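Local coordinates for protein 3-deoxy-manno-octulosonate cytidylyltransferase (Escherichia coli, PDB 1H7E) that catalyses the transfer of CMP from CTP to the eight-carbon sugar KDO, releasing diphosphate and probably activating the sugar for lipopolysaccharide biosynthesis, at residues A[2-11]-A[43-54]; A[149-157]-A[196-204]. All coordinates share one frame; numbering follows the deposited sequence.

Interaction 1: A[2-11]-A[43-54]; sequences KAVIVIPARY and VAEVWVATDDPR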
loop_
_atom_site.group_PDB
_atom_site.type_symbol
_atom_site.label_atom_id
_atom_site.label_comp_id
_atom_site.label_asym_id
_atom_site.label_seq_id
_atom_site.Cartn_x
_atom_site.Cartn_y
_atom_site.Cartn_z
ATOM N N LYS A 2 21.388 -3.091 22.328
ATOM C CA LYS A 2 20.577 -3.642 23.408
ATOM C C LYS A 2 19.114 -3.655 22.987
ATOM O O LYS A 2 18.585 -2.668 22.469
ATOM C CB LYS A 2 20.748 -2.804 24.670
ATOM C CG LYS A 2 20.032 -3.346 25.889
ATOM C CD LYS A 2 20.136 -2.349 27.036
ATOM C CE LYS A 2 19.356 -2.803 28.257
ATOM N NZ LYS A 2 19.284 -1.742 29.318
ATOM N N ALA A 3 18.465 -4.785 23.208
ATOM C CA ALA A 3 17.066 -4.925 22.858
ATOM C C ALA A 3 16.289 -5.305 24.088
ATOM O O ALA A 3 16.777 -6.074 24.915
ATOM C CB ALA A 3 16.907 -6.017 21.807
ATOM N N VAL A 4 15.087 -4.757 24.225
ATOM C CA VAL A 4 14.220 -5.121 25.339
ATOM C C VAL A 4 12.825 -5.465 24.815
ATOM O O VAL A 4 12.409 -5.004 23.748
ATOM C CB VAL A 4 14.101 -4.010 26.430
ATOM C CG1 VAL A 4 15.505 -3.576 26.909
ATOM C CG2 VAL A 4 13.302 -2.840 25.926
ATOM N N ILE A 5 12.134 -6.333 25.524
ATOM C CA ILE A 5 10.781 -6.703 25.144
ATOM C C ILE A 5 9.833 -6.044 26.119
ATOM O O ILE A 5 10.043 -6.109 27.329
ATOM C CB ILE A 5 10.555 -8.224 25.185
ATOM C CG1 ILE A 5 11.292 -8.885 24.026
ATOM C CG2 ILE A 5 9.060 -8.543 25.178
ATOM C CD1 ILE A 5 11.276 -10.391 24.090
ATOM N N VAL A 6 8.819 -5.359 25.591
ATOM C CA VAL A 6 7.818 -4.703 26.421
ATOM C C VAL A 6 6.477 -5.360 26.122
ATOM O O VAL A 6 6.090 -5.509 24.956
ATOM C CB VAL A 6 7.727 -3.175 26.148
ATOM C CG1 VAL A 6 6.624 -2.560 26.988
ATOM C CG2 VAL A 6 9.046 -2.507 26.463
ATOM N N ILE A 7 5.786 -5.790 27.167
ATOM C CA ILE A 7 4.498 -6.443 27.029
ATOM C C ILE A 7 3.411 -5.564 27.642
ATOM O O ILE A 7 3.346 -5.419 28.861
ATOM C CB ILE A 7 4.476 -7.803 27.768
ATOM C CG1 ILE A 7 5.587 -8.721 27.254
ATOM C CG2 ILE A 7 3.104 -8.483 27.610
ATOM C CD1 ILE A 7 5.874 -9.877 28.195
ATOM N N PRO A 8 2.595 -4.896 26.804
ATOM C CA PRO A 8 1.506 -4.034 27.292
ATOM C C PRO A 8 0.454 -4.963 27.888
ATOM O O PRO A 8 0.032 -5.922 27.236
ATOM C CB PRO A 8 0.958 -3.403 26.005
ATOM C CG PRO A 8 2.105 -3.432 25.078
ATOM C CD PRO A 8 2.715 -4.790 25.339
ATOM N N ALA A 9 0.029 -4.703 29.115
ATOM C CA ALA A 9 -0.952 -5.571 29.746
ATOM C C ALA A 9 -1.962 -4.787 30.554
ATOM O O ALA A 9 -1.791 -4.602 31.759
ATOM C CB ALA A 9 -0.252 -6.602 30.634
ATOM N N ARG A 10 -3.001 -4.297 29.885
ATOM C CA ARG A 10 -4.048 -3.566 30.581
ATOM C C ARG A 10 -5.204 -4.503 30.990
ATOM O O ARG A 10 -5.653 -5.354 30.209
ATOM C CB ARG A 10 -4.504 -2.328 29.787
ATOM C CG ARG A 10 -4.721 -2.510 28.292
ATOM C CD ARG A 10 -4.871 -1.149 27.600
ATOM N NE ARG A 10 -5.842 -0.276 28.269
ATOM C CZ ARG A 10 -5.747 1.054 28.340
ATOM N NH1 ARG A 10 -4.722 1.689 27.779
ATOM N NH2 ARG A 10 -6.664 1.754 28.999
ATOM N N TYR A 11 -5.593 -4.393 32.263
ATOM C CA TYR A 11 -6.646 -5.204 32.881
ATOM C C TYR A 11 -7.999 -5.045 32.196
ATOM O O TYR A 11 -8.538 -6.002 31.627
ATOM C CB TYR A 11 -6.763 -4.825 34.368
ATOM C CG TYR A 11 -7.655 -5.718 35.212
ATOM C CD1 TYR A 11 -7.105 -6.691 36.049
ATOM C CD2 TYR A 11 -9.045 -5.564 35.206
ATOM C CE1 TYR A 11 -7.916 -7.485 36.863
ATOM C CE2 TYR A 11 -9.863 -6.356 36.013
ATOM C CZ TYR A 11 -9.291 -7.312 36.838
ATOM O OH TYR A 11 -10.092 -8.095 37.636
ATOM N N VAL A 43 17.859 -10.772 23.900
ATOM C CA VAL A 43 17.069 -9.790 24.630
ATOM C C VAL A 43 17.636 -9.612 26.041
ATOM O O VAL A 43 17.811 -10.582 26.785
ATOM C CB VAL A 43 15.583 -10.231 24.672
ATOM C CG1 VAL A 43 14.750 -9.311 25.584
ATOM C CG2 VAL A 43 15.026 -10.217 23.243
ATOM N N ALA A 44 17.900 -8.360 26.402
ATOM C CA ALA A 44 18.471 -8.016 27.707
ATOM C C ALA A 44 17.492 -8.023 28.872
ATOM O O ALA A 44 17.814 -8.511 29.950
ATOM C CB ALA A 44 19.158 -6.671 27.623
ATOM N N GLU A 45 16.308 -7.458 28.671
ATOM C CA GLU A 45 15.305 -7.403 29.736
ATOM C C GLU A 45 13.914 -7.556 29.163
ATOM O O GLU A 45 13.672 -7.234 28.003
ATOM C CB GLU A 45 15.341 -6.042 30.452
ATOM C CG GLU A 45 16.677 -5.605 31.048
ATOM C CD GLU A 45 16.733 -4.104 31.321
ATOM O OE1 GLU A 45 15.689 -3.513 31.670
ATOM O OE2 GLU A 45 17.827 -3.509 31.179
ATOM N N VAL A 46 12.987 -7.972 30.010
ATOM C CA VAL A 46 11.605 -8.132 29.627
ATOM C C VAL A 46 10.772 -7.380 30.654
ATOM O O VAL A 46 10.916 -7.587 31.863
ATOM C CB VAL A 46 11.181 -9.622 29.572
ATOM C CG1 VAL A 46 9.705 -9.731 29.203
ATOM C CG2 VAL A 46 12.023 -10.368 28.543
ATOM N N TRP A 47 9.919 -6.487 30.160
ATOM C CA TRP A 47 9.049 -5.661 31.002
ATOM C C TRP A 47 7.572 -5.748 30.662
ATOM O O TRP A 47 7.212 -5.836 29.497
ATOM C CB TRP A 47 9.420 -4.195 30.820
ATOM C CG TRP A 47 10.743 -3.829 31.355
ATOM C CD1 TRP A 47 11.961 -3.966 30.736
ATOM C CD2 TRP A 47 10.996 -3.205 32.613
ATOM N NE1 TRP A 47 12.954 -3.452 31.537
ATOM C CE2 TRP A 47 12.387 -2.979 32.695
ATOM C CE3 TRP A 47 10.172 -2.806 33.679
ATOM C CZ2 TRP A 47 12.981 -2.371 33.808
ATOM C CZ3 TRP A 47 10.759 -2.205 34.779
ATOM C CH2 TRP A 47 12.150 -1.993 34.832
ATOM N N VAL A 48 6.721 -5.616 31.674
ATOM C CA VAL A 48 5.273 -5.594 31.487
ATOM C C VAL A 48 4.877 -4.143 31.773
ATOM O O VAL A 48 5.222 -3.594 32.830
ATOM C CB VAL A 48 4.529 -6.526 32.470
ATOM C CG1 VAL A 48 3.032 -6.340 32.341
ATOM C CG2 VAL A 48 4.896 -7.975 32.215
ATOM N N ALA A 49 4.232 -3.502 30.801
ATOM C CA ALA A 49 3.809 -2.111 30.924
ATOM C C ALA A 49 2.319 -2.138 31.225
ATOM O O ALA A 49 1.527 -2.665 30.440
ATOM C CB ALA A 49 4.089 -1.354 29.627
ATOM N N THR A 50 1.935 -1.605 32.380
ATOM C CA THR A 50 0.539 -1.630 32.759
ATOM C C THR A 50 0.076 -0.332 33.373
ATOM O O THR A 50 0.886 0.527 33.721
ATOM C CB THR A 50 0.261 -2.788 33.737
ATOM O OG1 THR A 50 -1.145 -2.892 33.974
ATOM C CG2 THR A 50 0.957 -2.562 35.053
ATOM N N ASP A 51 -1.243 -0.180 33.442
ATOM C CA ASP A 51 -1.868 1.003 34.030
ATOM C C ASP A 51 -2.726 0.608 35.243
ATOM O O ASP A 51 -3.382 1.462 35.851
ATOM C CB ASP A 51 -2.716 1.766 32.986
ATOM C CG ASP A 51 -3.840 0.918 32.367
ATOM O OD1 ASP A 51 -3.917 -0.302 32.622
ATOM O OD2 ASP A 51 -4.656 1.489 31.605
ATOM N N ASP A 52 -2.656 -0.671 35.621
ATOM C CA ASP A 52 -3.437 -1.206 36.731
ATOM C C ASP A 52 -2.575 -1.899 37.798
ATOM O O ASP A 52 -1.802 -2.802 37.479
ATOM C CB ASP A 52 -4.485 -2.181 36.174
ATOM C CG ASP A 52 -5.529 -2.564 37.200
ATOM O OD1 ASP A 52 -5.276 -3.520 37.951
ATOM O OD2 ASP A 52 -6.596 -1.908 37.257
ATOM N N PRO A 53 -2.733 -1.507 39.085
ATOM C CA PRO A 53 -1.976 -2.077 40.213
ATOM C C PRO A 53 -2.199 -3.571 40.444
ATOM O O PRO A 53 -1.331 -4.253 40.995
ATOM C CB PRO A 53 -2.442 -1.237 41.410
ATOM C CG PRO A 53 -3.823 -0.811 41.014
ATOM C CD PRO A 53 -3.650 -0.453 39.559
ATOM N N ARG A 54 -3.357 -4.079 40.034
ATOM C CA ARG A 54 -3.651 -5.503 40.191
ATOM C C ARG A 54 -2.723 -6.322 39.282
ATOM O O ARG A 54 -2.196 -7.370 39.691
ATOM C CB ARG A 54 -5.126 -5.793 39.872
ATOM C CG ARG A 54 -6.115 -5.101 40.809
ATOM C CD ARG A 54 -7.574 -5.300 40.377
ATOM N NE ARG A 54 -7.939 -4.498 39.204
ATOM C CZ ARG A 54 -9.181 -4.330 38.747
ATOM N NH1 ARG A 54 -10.215 -4.905 39.358
ATOM N NH2 ARG A 54 -9.390 -3.582 37.669
#
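Tyr11 and Arg54 form a flat stack just past the end of two parallel strands. The Arg54 guanidinium lies over one face of the Tyr11 ring, with centres 3.6 Å apart and planes at 15°, a cation-pi contact. The guanidinium is displaced, with NH2 above the CD2–CE2 side of the ring. Asp52 fixes its rotation. Arg54 grips the carboxylate side-on, NE to OD1 and NH2 to OD2. OD1 also accepts from Arg54 N, 2.9 Å away, and so caps helix 53-61. Tyr11 is poorly ordered, so the stack may be partly mobile. Arg10, also poorly ordered, turns a guanidinium face to Asp51 OD2, an attraction of charges only.

Strands 3-8 and 45-50 pair in parallel. Backbone bonds alternate between the segments, from Ala44 N–Ala3 O through to Ala9 N–Ala49 O. Ile7 N to Trp47 O, at 2.7 Å, is the shortest. Thr50 OG1 continues the pairing by donating to Ala9 O (2.9 Å). With chi1 at -173° OG1 is swung away from its own backbone N, toward that carbonyl. OG1 accepts from Asp52 N in an ST turn.

Ile5, Ile7, Val46 and Val48 point to one face, where helix 29-38 packs on Ile7, Val46 and Val48. Ala9 CB extends this apolar surface, 3.7 Å from Val48 CG1. On the other face Glu45 OE1 takes Trp47 NE1 in the ring plane (2.7 Å), while Lys2 NZ comes to Glu45 OE2 from above the carboxylate plane (3.0 Å) in a salt bridge. Two adjacent parallel strands joined through a helix make a beta-alpha-beta crossover, typical of the Rossmann-like GT-A nucleotidyltransferase fold.

Interaction 2: A[149-157]-A[196-204]; sequences DALYFSRSP and QAESLEQLR
The Phe153 ring takes Gln202 CG over one face, a CH-pi contact 4.0 Å from the ring centroid. Leu203 CD2 sits at the ring edge. The Gln202 amide plane is steeply inclined to the ring. The Arg155 guanidinium has Leu200 CD2 over one face and two carbonyls at its edge. NE points almost straight at Glu198 O (2.8 Å), and NH2 reaches Ser199 O from above the carbonyl plane (3.2 Å). Arg155 runs extended alongside Glu198, the two chains heading opposite ways.

This sets strand 150-154 and the residue after it against the C-terminal end of helix 193-198, where Ser199 leaves the helix with positive phi. A type I turn from Leu200 to Leu203 then leads toward helix 203-207. The contact lies at the dimer interface: Glu198 OE2 also accepts from Tyr160 N of the second subunit.

Glu198 is bent at chi2 (-115°), turning its carboxylate onto the strand. Ser154 OG donates to the syn lone pair of Glu198 OE2 (2.7 Å). Tyr152 OH comes to the same OE2 on its anti side, out of the carboxylate plane (2.8 Å). Arg155 N uses the syn lone pair of Glu198 OE1 (2.9 Å). These donors would probably favour the charged form of the buried carboxylate. Ser154 OG also accepts from Ser156 N, closing an ST turn. Leu203 CD2 packs against Tyr152 CE1 at 3.8 Å.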
loop_
_atom_site.group_PDB
_atom_site.type_symbol
_atom_site.label_atom_id
_atom_site.label_comp_id
_atom_site.label_asym_id
_atom_site.label_seq_id
_atom_site.Cartn_x
_atom_site.Cartn_y
_atom_site.Cartn_z
ATOM N N ASP A 149 9.246 -4.950 2.221
ATOM C CA ASP A 149 8.736 -3.734 2.840
ATOM C C ASP A 149 7.234 -3.691 2.597
ATOM O O ASP A 149 6.768 -4.039 1.508
ATOM C CB ASP A 149 9.352 -2.501 2.187
ATOM C CG ASP A 149 10.840 -2.374 2.461
ATOM O OD1 ASP A 149 11.323 -2.900 3.491
ATOM O OD2 ASP A 149 11.512 -1.712 1.652
ATOM N N ALA A 150 6.473 -3.231 3.581
ATOM C CA ALA A 150 5.032 -3.137 3.416
ATOM C C ALA A 150 4.655 -1.979 2.500
ATOM O O ALA A 150 5.271 -0.898 2.546
ATOM C CB ALA A 150 4.346 -2.971 4.770
ATOM N N LEU A 151 3.699 -2.240 1.604
ATOM C CA LEU A 151 3.181 -1.195 0.706
ATOM C C LEU A 151 1.957 -0.570 1.400
ATOM O O LEU A 151 1.792 0.643 1.422
ATOM C CB LEU A 151 2.758 -1.789 -0.657
ATOM C CG LEU A 151 3.898 -2.344 -1.519
ATOM C CD1 LEU A 151 3.322 -2.853 -2.846
ATOM C CD2 LEU A 151 4.947 -1.267 -1.756
ATOM N N TYR A 152 1.125 -1.408 1.996
ATOM C CA TYR A 152 -0.079 -0.928 2.683
ATOM C C TYR A 152 -0.638 -2.050 3.562
ATOM O O TYR A 152 -0.341 -3.231 3.332
ATOM C CB TYR A 152 -1.137 -0.469 1.634
ATOM C CG TYR A 152 -2.375 0.232 2.188
ATOM C CD1 TYR A 152 -2.263 1.421 2.907
ATOM C CD2 TYR A 152 -3.651 -0.307 2.014
ATOM C CE1 TYR A 152 -3.378 2.048 3.443
ATOM C CE2 TYR A 152 -4.785 0.328 2.550
ATOM C CZ TYR A 152 -4.628 1.502 3.265
ATOM O OH TYR A 152 -5.708 2.129 3.823
ATOM N N PHE A 153 -1.407 -1.669 4.589
ATOM C CA PHE A 153 -2.076 -2.602 5.512
ATOM C C PHE A 153 -3.558 -2.214 5.387
ATOM O O PHE A 153 -3.878 -1.028 5.406
ATOM C CB PHE A 153 -1.697 -2.350 6.987
ATOM C CG PHE A 153 -0.273 -2.678 7.338
ATOM C CD1 PHE A 153 0.750 -1.745 7.122
ATOM C CD2 PHE A 153 0.040 -3.913 7.897
ATOM C CE1 PHE A 153 2.089 -2.032 7.453
ATOM C CE2 PHE A 153 1.372 -4.226 8.238
ATOM C CZ PHE A 153 2.396 -3.281 8.011
ATOM N N SER A 154 -4.455 -3.190 5.331
ATOM C CA SER A 154 -5.867 -2.868 5.211
ATOM C C SER A 154 -6.783 -3.954 5.727
ATOM O O SER A 154 -6.391 -5.110 5.800
ATOM C CB SER A 154 -6.219 -2.612 3.737
ATOM O OG SER A 154 -7.537 -2.083 3.611
ATOM N N ARG A 155 -8.006 -3.560 6.089
ATOM C CA ARG A 155 -9.039 -4.500 6.516
ATOM C C ARG A 155 -9.708 -5.010 5.231
ATOM O O ARG A 155 -10.391 -6.021 5.262
ATOM C CB ARG A 155 -10.069 -3.823 7.422
ATOM C CG ARG A 155 -9.489 -3.485 8.813
ATOM C CD ARG A 155 -10.512 -2.813 9.717
ATOM N NE ARG A 155 -9.862 -2.336 10.934
ATOM C CZ ARG A 155 -9.436 -3.121 11.922
ATOM N NH1 ARG A 155 -9.601 -4.439 11.868
ATOM N NH2 ARG A 155 -8.759 -2.594 12.928
ATOM N N SER A 156 -9.509 -4.299 4.117
ATOM C CA SER A 156 -10.055 -4.746 2.817
ATOM C C SER A 156 -9.170 -5.851 2.266
ATOM O O SER A 156 -7.956 -5.868 2.498
ATOM C CB SER A 156 -10.037 -3.649 1.751
ATOM O OG SER A 156 -10.987 -2.641 1.977
ATOM N N PRO A 157 -9.762 -6.789 1.511
ATOM C CA PRO A 157 -8.910 -7.841 0.969
ATOM C C PRO A 157 -7.991 -7.244 -0.104
ATOM O O PRO A 157 -8.457 -6.717 -1.116
ATOM C CB PRO A 157 -9.917 -8.823 0.346
ATOM C CG PRO A 157 -11.175 -8.567 1.103
ATOM C CD PRO A 157 -11.184 -7.061 1.238
ATOM N N GLN A 196 -7.271 6.813 10.512
ATOM C CA GLN A 196 -8.582 7.091 11.101
ATOM C C GLN A 196 -9.716 6.318 10.455
ATOM O O GLN A 196 -10.632 5.871 11.136
ATOM C CB GLN A 196 -8.889 8.573 11.003
ATOM C CG GLN A 196 -7.913 9.425 11.783
ATOM C CD GLN A 196 -8.187 10.906 11.615
ATOM O OE1 GLN A 196 -8.426 11.401 10.501
ATOM N NE2 GLN A 196 -8.151 11.626 12.723
ATOM N N ALA A 197 -9.678 6.221 9.131
ATOM C CA ALA A 197 -10.691 5.481 8.383
ATOM C C ALA A 197 -10.647 3.978 8.701
ATOM O O ALA A 197 -11.663 3.369 9.013
ATOM C CB ALA A 197 -10.485 5.750 6.852
ATOM N N GLU A 198 -9.453 3.385 8.670
ATOM C CA GLU A 198 -9.282 1.944 8.912
ATOM C C GLU A 198 -9.186 1.554 10.378
ATOM O O GLU A 198 -9.409 0.391 10.737
ATOM C CB GLU A 198 -7.997 1.457 8.228
ATOM C CG GLU A 198 -7.932 1.646 6.703
ATOM C CD GLU A 198 -7.880 0.328 5.960
ATOM O OE1 GLU A 198 -8.105 -0.724 6.591
ATOM O OE2 GLU A 198 -7.629 0.348 4.746
ATOM N N SER A 199 -8.801 2.522 11.208
ATOM C CA SER A 199 -8.585 2.292 12.637
ATOM C C SER A 199 -7.386 1.327 12.759
ATOM O O SER A 199 -7.479 0.253 13.353
ATOM C CB SER A 199 -9.855 1.723 13.293
ATOM O OG SER A 199 -9.827 1.907 14.694
ATOM N N LEU A 200 -6.276 1.703 12.123
ATOM C CA LEU A 200 -5.024 0.911 12.126
ATOM C C LEU A 200 -3.898 1.888 12.435
ATOM O O LEU A 200 -3.482 2.694 11.588
ATOM C CB LEU A 200 -4.754 0.225 10.770
ATOM C CG LEU A 200 -5.684 -0.922 10.355
ATOM C CD1 LEU A 200 -5.383 -1.378 8.903
ATOM C CD2 LEU A 200 -5.558 -2.071 11.361
ATOM N N GLU A 201 -3.403 1.812 13.665
ATOM C CA GLU A 201 -2.369 2.725 14.111
ATOM C C GLU A 201 -1.086 2.710 13.310
ATOM O O GLU A 201 -0.456 3.758 13.138
ATOM C CB GLU A 201 -2.046 2.482 15.583
ATOM C CG GLU A 201 -1.547 3.754 16.251
ATOM C CD GLU A 201 -1.010 3.553 17.666
ATOM O OE1 GLU A 201 -1.245 2.483 18.280
ATOM O OE2 GLU A 201 -0.347 4.496 18.165
ATOM N N GLN A 202 -0.710 1.549 12.781
ATOM C CA GLN A 202 0.525 1.456 12.005
ATOM C C GLN A 202 0.539 2.340 10.741
ATOM O O GLN A 202 1.601 2.685 10.230
ATOM C CB GLN A 202 0.867 -0.007 11.667
ATOM C CG GLN A 202 -0.141 -0.748 10.760
ATOM C CD GLN A 202 -1.252 -1.421 11.534
ATOM O OE1 GLN A 202 -1.846 -0.835 12.422
ATOM N NE2 GLN A 202 -1.549 -2.668 11.183
ATOM N N LEU A 203 -0.638 2.737 10.260
ATOM C CA LEU A 203 -0.705 3.584 9.079
ATOM C C LEU A 203 -0.206 4.975 9.404
ATOM O O LEU A 203 0.123 5.723 8.493
ATOM C CB LEU A 203 -2.126 3.616 8.485
ATOM C CG LEU A 203 -2.587 2.267 7.903
ATOM C CD1 LEU A 203 -4.036 2.357 7.367
ATOM C CD2 LEU A 203 -1.615 1.831 6.797
ATOM N N ARG A 204 -0.129 5.330 10.694
ATOM C CA ARG A 204 0.392 6.659 11.045
ATOM C C ARG A 204 1.861 6.739 10.618
ATOM O O ARG A 204 2.329 7.777 10.129
ATOM C CB ARG A 204 0.311 6.952 12.548
ATOM C CG ARG A 204 0.713 8.393 12.872
ATOM C CD ARG A 204 0.505 8.745 14.335
ATOM N NE ARG A 204 -0.819 8.333 14.799
ATOM C CZ ARG A 204 -1.226 8.404 16.060
ATOM N NH1 ARG A 204 -0.413 8.889 16.989
ATOM N NH2 ARG A 204 -2.405 7.907 16.409
#

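In the fold
From the N terminus, strand 3-8 comes first. Interaction 1 closes a loop of 31 residues that contains helix 29-38, and sets strand 45-50 beside strand 3-8 in the main sheet. The chain then adds strands 65-68, 91-94 and 122-129 before interaction 2 opens. Interaction 2 closes a loop of 38 residues that includes strand 169-179, and ties the small sheet 141-144/150-154 to the helices at 193-198 and 203-207. The loops are in series and neither nest nor cross. The centres of interaction 1 and interaction 2 are about 25 Å apart, on opposite sides of the chain's centre. Interaction 1 lies within one subunit; 149-157/196-204 also meets the second.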